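Local coordinates for suppressor of RNA silencing p3 (Rice hoja blanca virus, PDB 3AJF), which suppresses RNA-mediated gene silencing in the host, presumably by binding double-stranded RNA, and is seen here as its helical domain, at residues Leu13-Leu19 and His72-Leu77; Phe23-Leu27 and Glu36-Leu40; Ser53-Lys57 and Tyr84-Phe88. One frame throughout, in Å; residues are numbered along the deposited sequence.

Contact 1: residues Leu13-Leu19 and His72-Leu77; sequences LPIPIDL and HYRLPL
Leu13 and Pro14 are extended and belong to a short strand; the chain stays open through Ile15 and Pro16, then turns helical from Ile17, with Pro16 as N-cap and Leu19 N bonded to Pro16 O at 3.0 Å. His72-Leu77 leads into helix 74-85, with Leu77 N hydrogen-bonded to Tyr73 O at 3.0 Å. The CA atoms of Ile15 and Pro76 approach to 5.3 Å, those of Leu19 and Tyr73 to 6.7 Å. Leu13 (m, t) lays CD1 4.0 Å from Leu75 CG. Pro14 O sits 3.6 Å from Pro76 CB, and Ile15 CA lies 4.0 Å from the same CB. Pro16 packs proline on proline, CD to Pro76 CG 3.7 Å, and sets CG 4.0 Å from Tyr73 CE1. Asp18 meets the tyrosine through carbon: CB to Tyr73 OH, 3.2 Å. Leu19 (t, p) fills the centre. Its CB stands over the Tyr73 ring in a CH-pi contact, 4.0 Å from the centroid and 9° off the normal, while CD2 reaches Pro76 CB at 3.8 Å. The result is apolar packing of two helix starts, with Pro14 and Pro16 on one side and Pro76 on the other. Leu19 and Leu77 continue onto Met62 of helix 49-64, Ile15 bonds through its backbone to Leu8, and Leu75 packs on Val89 of the second subunit.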
loop_
_atom_site.group_PDB
_atom_site.type_symbol
_atom_site.label_atom_id
_atom_site.label_comp_id
_atom_site.label_asym_id
_atom_site.label_seq_id
_atom_site.Cartn_x
_atom_site.Cartn_y
_atom_site.Cartn_z
ATOM N N LEU A 13 14.541 7.994 -4.558
ATOM C CA LEU A 13 14.648 6.963 -5.579
ATOM C C LEU A 13 13.923 7.460 -6.825
ATOM O O LEU A 13 12.760 7.872 -6.729
ATOM C CB LEU A 13 13.982 5.662 -5.104
ATOM C CG LEU A 13 14.354 5.014 -3.762
ATOM C CD1 LEU A 13 13.393 3.847 -3.426
ATOM C CD2 LEU A 13 15.801 4.529 -3.731
ATOM N N PRO A 14 14.596 7.426 -7.983
ATOM C CA PRO A 14 14.016 7.824 -9.265
ATOM C C PRO A 14 12.791 6.995 -9.655
ATOM O O PRO A 14 12.810 5.762 -9.581
ATOM C CB PRO A 14 15.148 7.578 -10.255
ATOM C CG PRO A 14 16.410 7.709 -9.413
ATOM C CD PRO A 14 16.018 7.052 -8.120
ATOM N N ILE A 15 11.726 7.686 -10.048
ATOM C CA ILE A 15 10.490 7.045 -10.466
ATOM C C ILE A 15 10.385 7.301 -11.940
ATOM O O ILE A 15 10.118 8.425 -12.322
ATOM C CB ILE A 15 9.274 7.717 -9.815
ATOM C CG1 ILE A 15 9.422 7.730 -8.321
ATOM C CG2 ILE A 15 7.933 7.064 -10.268
ATOM C CD1 ILE A 15 8.915 8.981 -7.792
ATOM N N PRO A 16 10.549 6.261 -12.779
ATOM C CA PRO A 16 10.469 6.512 -14.213
ATOM C C PRO A 16 9.096 7.049 -14.622
ATOM O O PRO A 16 8.059 6.614 -14.105
ATOM C CB PRO A 16 10.747 5.133 -14.836
ATOM C CG PRO A 16 11.383 4.350 -13.768
ATOM C CD PRO A 16 10.797 4.842 -12.483
ATOM N N ILE A 17 9.103 8.032 -15.511
ATOM C CA ILE A 17 7.869 8.734 -15.923
ATOM C C ILE A 17 6.838 7.809 -16.624
ATOM O O ILE A 17 5.606 7.953 -16.432
ATOM C CB ILE A 17 8.214 10.037 -16.744
ATOM C CG1 ILE A 17 6.982 10.942 -16.917
ATOM C CG2 ILE A 17 8.854 9.691 -18.074
ATOM C CD1 ILE A 17 6.597 11.730 -15.656
ATOM N N ASP A 18 7.343 6.827 -17.374
ATOM C CA ASP A 18 6.497 5.821 -17.996
ATOM C C ASP A 18 5.838 4.905 -16.976
ATOM O O ASP A 18 4.792 4.311 -17.285
ATOM C CB ASP A 18 7.271 4.995 -19.006
ATOM C CG ASP A 18 7.718 5.825 -20.246
ATOM O OD1 ASP A 18 7.180 6.936 -20.486
ATOM O OD2 ASP A 18 8.587 5.337 -20.994
ATOM N N LEU A 19 6.440 4.785 -15.779
ATOM C CA LEU A 19 5.815 4.023 -14.698
ATOM C C LEU A 19 4.560 4.734 -14.214
ATOM O O LEU A 19 3.522 4.100 -14.002
ATOM C CB LEU A 19 6.777 3.764 -13.517
ATOM C CG LEU A 19 6.134 3.149 -12.241
ATOM C CD1 LEU A 19 5.352 1.815 -12.512
ATOM C CD2 LEU A 19 7.156 2.899 -11.187
ATOM N N HIS A 72 12.802 -3.143 -13.481
ATOM C CA HIS A 72 13.259 -1.887 -12.889
ATOM C C HIS A 72 12.123 -1.000 -12.374
ATOM O O HIS A 72 12.371 0.036 -11.791
ATOM C CB HIS A 72 14.204 -1.129 -13.831
ATOM C CG HIS A 72 13.546 -0.588 -15.062
ATOM N ND1 HIS A 72 13.056 -1.401 -16.064
ATOM C CD2 HIS A 72 13.328 0.686 -15.470
ATOM C CE1 HIS A 72 12.534 -0.652 -17.019
ATOM N NE2 HIS A 72 12.695 0.617 -16.688
ATOM N N TYR A 73 10.880 -1.424 -12.581
ATOM C CA TYR A 73 9.739 -0.701 -12.056
ATOM C C TYR A 73 9.412 -1.148 -10.639
ATOM O O TYR A 73 8.696 -0.442 -9.940
ATOM C CB TYR A 73 8.508 -0.875 -12.968
ATOM C CG TYR A 73 8.504 -0.026 -14.245
ATOM C CD1 TYR A 73 9.655 0.660 -14.685
ATOM C CD2 TYR A 73 7.351 0.071 -15.016
ATOM C CE1 TYR A 73 9.632 1.442 -15.836
ATOM C CE2 TYR A 73 7.329 0.841 -16.176
ATOM C CZ TYR A 73 8.465 1.514 -16.569
ATOM O OH TYR A 73 8.419 2.254 -17.711
ATOM N N ARG A 74 9.964 -2.287 -10.191
ATOM C CA ARG A 74 9.502 -2.838 -8.909
ATOM C C ARG A 74 9.810 -1.949 -7.703
ATOM O O ARG A 74 8.954 -1.776 -6.821
ATOM C CB ARG A 74 9.983 -4.287 -8.661
ATOM C CG ARG A 74 9.536 -5.312 -9.723
ATOM C CD ARG A 74 9.712 -6.737 -9.203
ATOM N NE ARG A 74 8.695 -7.026 -8.194
ATOM C CZ ARG A 74 7.420 -7.304 -8.449
ATOM N NH1 ARG A 74 6.993 -7.428 -9.695
ATOM N NH2 ARG A 74 6.573 -7.515 -7.447
ATOM N N LEU A 75 11.021 -1.415 -7.663
ATOM C CA LEU A 75 11.467 -0.623 -6.510
ATOM C C LEU A 75 10.735 0.731 -6.435
ATOM O O LEU A 75 10.209 1.090 -5.368
ATOM C CB LEU A 75 12.997 -0.455 -6.508
ATOM C CG LEU A 75 13.631 0.369 -5.376
ATOM C CD1 LEU A 75 13.150 -0.120 -4.005
ATOM C CD2 LEU A 75 15.152 0.340 -5.452
ATOM N N PRO A 76 10.696 1.481 -7.550
ATOM C CA PRO A 76 9.925 2.731 -7.504
ATOM C C PRO A 76 8.425 2.544 -7.230
ATOM O O PRO A 76 7.838 3.367 -6.523
ATOM C CB PRO A 76 10.148 3.368 -8.872
ATOM C CG PRO A 76 10.909 2.359 -9.715
ATOM C CD PRO A 76 11.428 1.289 -8.823
ATOM N N LEU A 77 7.819 1.482 -7.756
ATOM C CA LEU A 77 6.397 1.298 -7.563
ATOM C C LEU A 77 6.114 0.919 -6.111
ATOM O O LEU A 77 5.147 1.388 -5.516
ATOM C CB LEU A 77 5.846 0.252 -8.539
ATOM C CG LEU A 77 4.343 -0.036 -8.517
ATOM C CD1 LEU A 77 3.534 1.265 -8.651
ATOM C CD2 LEU A 77 3.999 -1.026 -9.630
#

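Contact 2: residues Phe23-Leu27 and Glu36-Leu40; sequences FFDIL and EHMFL
Both segments are regular alpha helix, each with an i to i+4 bond of 2.9 Å: Leu27 N to Phe23 O and Leu40 N to Glu36 O. The short axes pass 10.9 Å apart at an angle of 125° between their N-to-C directions, a steeply inclined crossing of consecutive helices, far from both parallel and antiparallel. The closest CA pair is Phe24 and Phe39, 7.0 Å apart, and the wide spacing is bridged by phenylalanine rings.

Aromatic contacts dominate. Phe23, Phe24 and Phe39, all with chi1 in t, form a cluster centred on Phe39. The edge of Phe39 points to the face of Phe23 in a T-shaped pair with centroids 5.5 Å apart and planes at 87°. Phe24 turns its own edge to the face of Phe39 in an offset edge-to-face pair, centroids 5.3 Å apart and planes at 66°. Thus Phe39 presents edge to one neighbour and face to the other. A CH-pi contact reinforces the second pair: Phe24 CB lies 3.9 Å from the Phe39 centroid, 4° off the ring normal.

Aliphatic packing adds Leu27 (t, p), whose CD2 touches Phe39 CD1 at 3.8 Å near the ring plane. At the outer margin the Phe24 ring covers the beginning of the second helix, with CZ 3.4 Å from Glu36 N and 4.0 Å from Glu36 CB.

Phe23 and Leu27 also meet helix 49-64, through Ala59 and Val54 respectively, which places this cluster in the helical core. With neither salt bridge nor hydrogen bond between the segments, cohesion comes from ring geometry and the burial of apolar surface.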
loop_
_atom_site.group_PDB
_atom_site.type_symbol
_atom_site.label_atom_id
_atom_site.label_comp_id
_atom_site.label_asym_id
_atom_site.label_seq_id
_atom_site.Cartn_x
_atom_site.Cartn_y
_atom_site.Cartn_z
ATOM N N PHE A 23 0.822 3.150 -14.531
ATOM C CA PHE A 23 0.014 3.069 -13.286
ATOM C C PHE A 23 -1.327 3.741 -13.592
ATOM O O PHE A 23 -2.384 3.116 -13.415
ATOM C CB PHE A 23 0.786 3.770 -12.149
ATOM C CG PHE A 23 0.123 3.762 -10.777
ATOM C CD1 PHE A 23 -1.008 2.988 -10.475
ATOM C CD2 PHE A 23 0.705 4.517 -9.752
ATOM C CE1 PHE A 23 -1.570 3.015 -9.202
ATOM C CE2 PHE A 23 0.157 4.526 -8.451
ATOM C CZ PHE A 23 -0.990 3.771 -8.183
ATOM N N PHE A 24 -1.286 4.971 -14.110
ATOM C CA PHE A 24 -2.525 5.675 -14.408
ATOM C C PHE A 24 -3.418 4.885 -15.405
ATOM O O PHE A 24 -4.642 4.760 -15.225
ATOM C CB PHE A 24 -2.270 7.085 -14.965
ATOM C CG PHE A 24 -3.540 7.752 -15.415
ATOM C CD1 PHE A 24 -4.493 8.125 -14.472
ATOM C CD2 PHE A 24 -3.841 7.889 -16.777
ATOM C CE1 PHE A 24 -5.731 8.690 -14.862
ATOM C CE2 PHE A 24 -5.063 8.465 -17.198
ATOM C CZ PHE A 24 -6.006 8.867 -16.221
ATOM N N ASP A 25 -2.799 4.335 -16.448
ATOM C CA ASP A 25 -3.537 3.609 -17.488
ATOM C C ASP A 25 -4.273 2.398 -16.901
ATOM O O ASP A 25 -5.435 2.124 -17.253
ATOM C CB ASP A 25 -2.587 3.137 -18.574
ATOM C CG ASP A 25 -2.202 4.233 -19.524
ATOM O OD1 ASP A 25 -2.800 5.333 -19.442
ATOM O OD2 ASP A 25 -1.311 4.004 -20.376
ATOM N N ILE A 26 -3.578 1.680 -16.023
ATOM C CA ILE A 26 -4.114 0.468 -15.408
ATOM C C ILE A 26 -5.217 0.851 -14.438
ATOM O O ILE A 26 -6.288 0.260 -14.464
ATOM C CB ILE A 26 -2.961 -0.339 -14.738
ATOM C CG1 ILE A 26 -2.129 -1.009 -15.842
ATOM C CG2 ILE A 26 -3.491 -1.357 -13.736
ATOM C CD1 ILE A 26 -0.829 -1.705 -15.391
ATOM N N LEU A 27 -4.960 1.867 -13.599
ATOM C CA LEU A 27 -5.948 2.351 -12.631
ATOM C C LEU A 27 -7.215 2.836 -13.351
ATOM O O LEU A 27 -8.349 2.501 -12.961
ATOM C CB LEU A 27 -5.342 3.467 -11.767
ATOM C CG LEU A 27 -6.245 4.227 -10.809
ATOM C CD1 LEU A 27 -6.922 3.258 -9.850
ATOM C CD2 LEU A 27 -5.409 5.205 -10.057
ATOM N N GLU A 36 -7.548 11.661 -14.929
ATOM C CA GLU A 36 -6.220 12.232 -14.805
ATOM C C GLU A 36 -6.127 13.273 -13.695
ATOM O O GLU A 36 -5.130 13.364 -12.978
ATOM C CB GLU A 36 -5.888 12.904 -16.122
ATOM C CG GLU A 36 -4.436 12.856 -16.444
ATOM C CD GLU A 36 -4.152 13.409 -17.832
ATOM O OE1 GLU A 36 -4.814 12.945 -18.812
ATOM O OE2 GLU A 36 -3.265 14.308 -17.927
ATOM N N HIS A 37 -7.162 14.093 -13.567
ATOM C CA HIS A 37 -7.158 15.104 -12.528
ATOM C C HIS A 37 -7.158 14.456 -11.131
ATOM O O HIS A 37 -6.422 14.878 -10.244
ATOM C CB HIS A 37 -8.327 16.062 -12.707
ATOM C CG HIS A 37 -8.511 16.992 -11.560
ATOM N ND1 HIS A 37 -7.775 18.147 -11.418
ATOM C CD2 HIS A 37 -9.346 16.939 -10.494
ATOM C CE1 HIS A 37 -8.145 18.768 -10.311
ATOM N NE2 HIS A 37 -9.092 18.055 -9.728
HETATM N N MSE A 38 -7.964 13.426 -10.925
HETATM C CA MSE A 38 -7.966 12.776 -9.625
HETATM C C MSE A 38 -6.641 12.075 -9.370
HETATM O O MSE A 38 -6.170 12.019 -8.228
HETATM C CB MSE A 38 -9.120 11.783 -9.528
HETATM C CG MSE A 38 -10.476 12.489 -9.662
HETATM SE SE MSE A 38 -11.873 11.143 -9.786
HETATM C CE MSE A 38 -10.959 9.816 -8.481
ATOM N N PHE A 39 -6.047 11.532 -10.431
ATOM C CA PHE A 39 -4.742 10.863 -10.323
ATOM C C PHE A 39 -3.697 11.885 -9.860
ATOM O O PHE A 39 -2.948 11.624 -8.903
ATOM C CB PHE A 39 -4.321 10.207 -11.648
ATOM C CG PHE A 39 -3.046 9.395 -11.553
ATOM C CD1 PHE A 39 -3.072 8.083 -11.064
ATOM C CD2 PHE A 39 -1.818 9.938 -11.959
ATOM C CE1 PHE A 39 -1.884 7.327 -10.978
ATOM C CE2 PHE A 39 -0.632 9.187 -11.874
ATOM C CZ PHE A 39 -0.662 7.888 -11.378
ATOM N N LEU A 40 -3.639 13.039 -10.534
ATOM C CA LEU A 40 -2.680 14.094 -10.116
ATOM C C LEU A 40 -2.921 14.626 -8.683
ATOM O O LEU A 40 -1.983 14.834 -7.928
ATOM C CB LEU A 40 -2.608 15.249 -11.122
ATOM C CG LEU A 40 -2.158 14.828 -12.527
ATOM C CD1 LEU A 40 -2.323 15.996 -13.514
ATOM C CD2 LEU A 40 -0.703 14.280 -12.508
#

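Contact 3: residues Ser53-Lys57 and Tyr84-Phe88; sequences SVFLK and YSEYF. With SO4 (sulfate ion), chain E.
Ser53-Lys57 is one turn of helix, with Lys57 N bonded to Ser53 O at 2.9 Å. Tyr84-Phe88 continues from a helix through residues of helical phi/psi that lack its regular bonds; here the turns tighten to i to i+3, with Tyr87 N to Tyr84 O 3.2 Å and Phe88 N to Ser85 O 3.0 Å. The nearest CA atoms, Leu56 and Ser85, are 7.3 Å apart.

Leu56 (m, t) spans this gap. Its CD1 presses on Phe88 CE2 at 3.5 Å, and its CD2 lies 4.0 Å from Tyr84 CB and 3.9 Å from Ser85 N. Phe55 (chi1 t) directs its ring edge at the face of Tyr84 (chi1 m) in an edge-to-face pair, with centroids 5.5 Å apart, planes at 72° and CE2 3.9 Å from Tyr84 CG. The Phe88 ring (chi1 m) also comes near the first helix backbone, CZ to Ser53 N 4.1 Å. Aromatic and leucine side chains therefore provide the join, while the polar ends look elsewhere: Tyr84 OH bonds to Ile43 O, and Ser85 OG to Ser82 O. Lys57 takes no part in the packing; its NZ donates a hydrogen bond of 3.0 Å to O1 of a sulfate, probably from the crystallisation liquor.

This is core packing between helix 49-64 and the C-terminal end of helix 74-85 with the residues that follow, and it reaches the homodimer interface. Phe55 also packs on Leu27 of helix 17-30 and Ile43 of helix 36-44, whereas Phe88 O accepts a hydrogen bond from Arg74 of the second subunit and Ser85 packs on that subunit's Val81, in its helix 74-85.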
loop_
_atom_site.group_PDB
_atom_site.type_symbol
_atom_site.label_atom_id
_atom_site.label_comp_id
_atom_site.label_asym_id
_atom_site.label_seq_id
_atom_site.Cartn_x
_atom_site.Cartn_y
_atom_site.Cartn_z
ATOM N N SER A 53 -7.522 4.269 -1.389
ATOM C CA SER A 53 -7.622 2.809 -1.324
ATOM C C SER A 53 -7.579 2.179 -2.704
ATOM O O SER A 53 -6.843 1.200 -2.939
ATOM C CB SER A 53 -8.928 2.392 -0.643
ATOM O OG SER A 53 -9.080 0.990 -0.736
ATOM N N VAL A 54 -8.367 2.732 -3.620
ATOM C CA VAL A 54 -8.419 2.274 -5.005
ATOM C C VAL A 54 -7.055 2.472 -5.750
ATOM O O VAL A 54 -6.556 1.555 -6.429
ATOM C CB VAL A 54 -9.570 2.996 -5.708
ATOM C CG1 VAL A 54 -9.486 2.837 -7.191
ATOM C CG2 VAL A 54 -10.934 2.478 -5.185
ATOM N N PHE A 55 -6.462 3.654 -5.605
ATOM C CA PHE A 55 -5.112 3.987 -6.120
ATOM C C PHE A 55 -4.073 2.973 -5.640
ATOM O O PHE A 55 -3.341 2.388 -6.449
ATOM C CB PHE A 55 -4.798 5.390 -5.607
ATOM C CG PHE A 55 -3.420 5.940 -5.923
ATOM C CD1 PHE A 55 -3.180 6.639 -7.108
ATOM C CD2 PHE A 55 -2.396 5.912 -4.937
ATOM C CE1 PHE A 55 -1.901 7.238 -7.366
ATOM C CE2 PHE A 55 -1.125 6.501 -5.184
ATOM C CZ PHE A 55 -0.882 7.162 -6.381
ATOM N N LEU A 56 -4.023 2.732 -4.325
ATOM C CA LEU A 56 -3.057 1.759 -3.777
ATOM C C LEU A 56 -3.319 0.318 -4.228
ATOM O O LEU A 56 -2.372 -0.447 -4.490
ATOM C CB LEU A 56 -3.005 1.818 -2.245
ATOM C CG LEU A 56 -2.542 3.150 -1.621
ATOM C CD1 LEU A 56 -2.868 3.095 -0.143
ATOM C CD2 LEU A 56 -1.095 3.382 -1.808
ATOM N N LYS A 57 -4.595 -0.066 -4.292
ATOM C CA LYS A 57 -4.948 -1.418 -4.701
ATOM C C LYS A 57 -4.543 -1.732 -6.145
ATOM O O LYS A 57 -4.153 -2.873 -6.446
ATOM C CB LYS A 57 -6.439 -1.668 -4.505
ATOM C CG LYS A 57 -6.793 -1.950 -3.083
ATOM C CD LYS A 57 -8.221 -1.525 -2.802
ATOM C CE LYS A 57 -9.231 -2.611 -2.975
ATOM N NZ LYS A 57 -10.582 -1.916 -3.018
ATOM N N TYR A 84 2.580 6.466 -0.233
ATOM C CA TYR A 84 1.235 7.029 -0.312
ATOM C C TYR A 84 0.327 6.408 0.737
ATOM O O TYR A 84 -0.623 7.045 1.183
ATOM C CB TYR A 84 0.675 6.913 -1.729
ATOM C CG TYR A 84 1.224 8.057 -2.546
ATOM C CD1 TYR A 84 2.369 7.899 -3.326
ATOM C CD2 TYR A 84 0.635 9.324 -2.471
ATOM C CE1 TYR A 84 2.911 8.968 -4.039
ATOM C CE2 TYR A 84 1.188 10.417 -3.176
ATOM C CZ TYR A 84 2.318 10.223 -3.943
ATOM O OH TYR A 84 2.844 11.287 -4.635
ATOM N N SER A 85 0.653 5.184 1.170
ATOM C CA SER A 85 -0.086 4.572 2.288
ATOM C C SER A 85 0.017 5.406 3.561
ATOM O O SER A 85 -0.898 5.400 4.408
ATOM C CB SER A 85 0.349 3.112 2.515
ATOM O OG SER A 85 1.691 3.076 2.981
ATOM N N GLU A 86 1.092 6.174 3.682
ATOM C CA GLU A 86 1.332 7.003 4.884
ATOM C C GLU A 86 0.216 7.993 5.163
ATOM O O GLU A 86 -0.029 8.348 6.313
ATOM C CB GLU A 86 2.655 7.786 4.780
ATOM C CG GLU A 86 3.891 6.883 4.617
ATOM C CD GLU A 86 5.185 7.701 4.403
ATOM O OE1 GLU A 86 5.117 8.933 4.574
ATOM O OE2 GLU A 86 6.248 7.115 4.079
ATOM N N TYR A 87 -0.502 8.399 4.121
ATOM C CA TYR A 87 -1.507 9.428 4.267
ATOM C C TYR A 87 -2.678 8.903 5.112
ATOM O O TYR A 87 -3.398 9.684 5.717
ATOM C CB TYR A 87 -1.950 9.933 2.880
ATOM C CG TYR A 87 -0.898 10.865 2.262
ATOM C CD1 TYR A 87 -0.878 12.205 2.587
ATOM C CD2 TYR A 87 0.070 10.389 1.392
ATOM C CE1 TYR A 87 0.085 13.090 2.056
ATOM C CE2 TYR A 87 1.052 11.267 0.841
ATOM C CZ TYR A 87 1.027 12.613 1.190
ATOM O OH TYR A 87 1.960 13.516 0.696
ATOM N N PHE A 88 -2.821 7.575 5.226
ATOM C CA PHE A 88 -3.887 7.020 6.071
ATOM C C PHE A 88 -3.825 7.407 7.542
ATOM O O PHE A 88 -4.832 7.258 8.263
ATOM C CB PHE A 88 -3.978 5.499 5.970
ATOM C CG PHE A 88 -4.696 5.026 4.722
ATOM C CD1 PHE A 88 -5.956 5.521 4.407
ATOM C CD2 PHE A 88 -4.116 4.081 3.887
ATOM C CE1 PHE A 88 -6.649 5.058 3.293
ATOM C CE2 PHE A 88 -4.801 3.635 2.745
ATOM C CZ PHE A 88 -6.070 4.140 2.459
HETATM S S SO4 E . -10.473 -2.546 -6.818
HETATM O O1 SO4 E . -10.816 -1.422 -5.954
HETATM O O2 SO4 E . -9.386 -2.219 -7.734
HETATM O O3 SO4 E . -11.683 -2.921 -7.530
HETATM O O4 SO4 E . -10.034 -3.687 -6.027
#

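Contact 2 opens and closes between the two segments of contact 1, and contact 3 follows it; contacts 1 and 3 interleave along the chain. Contacts 1 and 2 share helix 17-30, and their centres are about 15 Å apart. Contacts 1 and 3 share helix 74-85; their centres lie about 17 Å apart on opposite sides of the chain's centre. Contacts 2 and 3, with centres about 13 Å apart, merge: Phe39 CE1 meets Phe55 CE1 at 3.6 Å and Leu27 CD1 meets Val54 CG1 at 3.7 Å. One aromatic core thus spans four helices. Contacts 1 and 3 both reach the second subunit, where Arg74 of one chain hydrogen-bonds to the backbone O of Phe88 of the other, tying the fold to the homodimer.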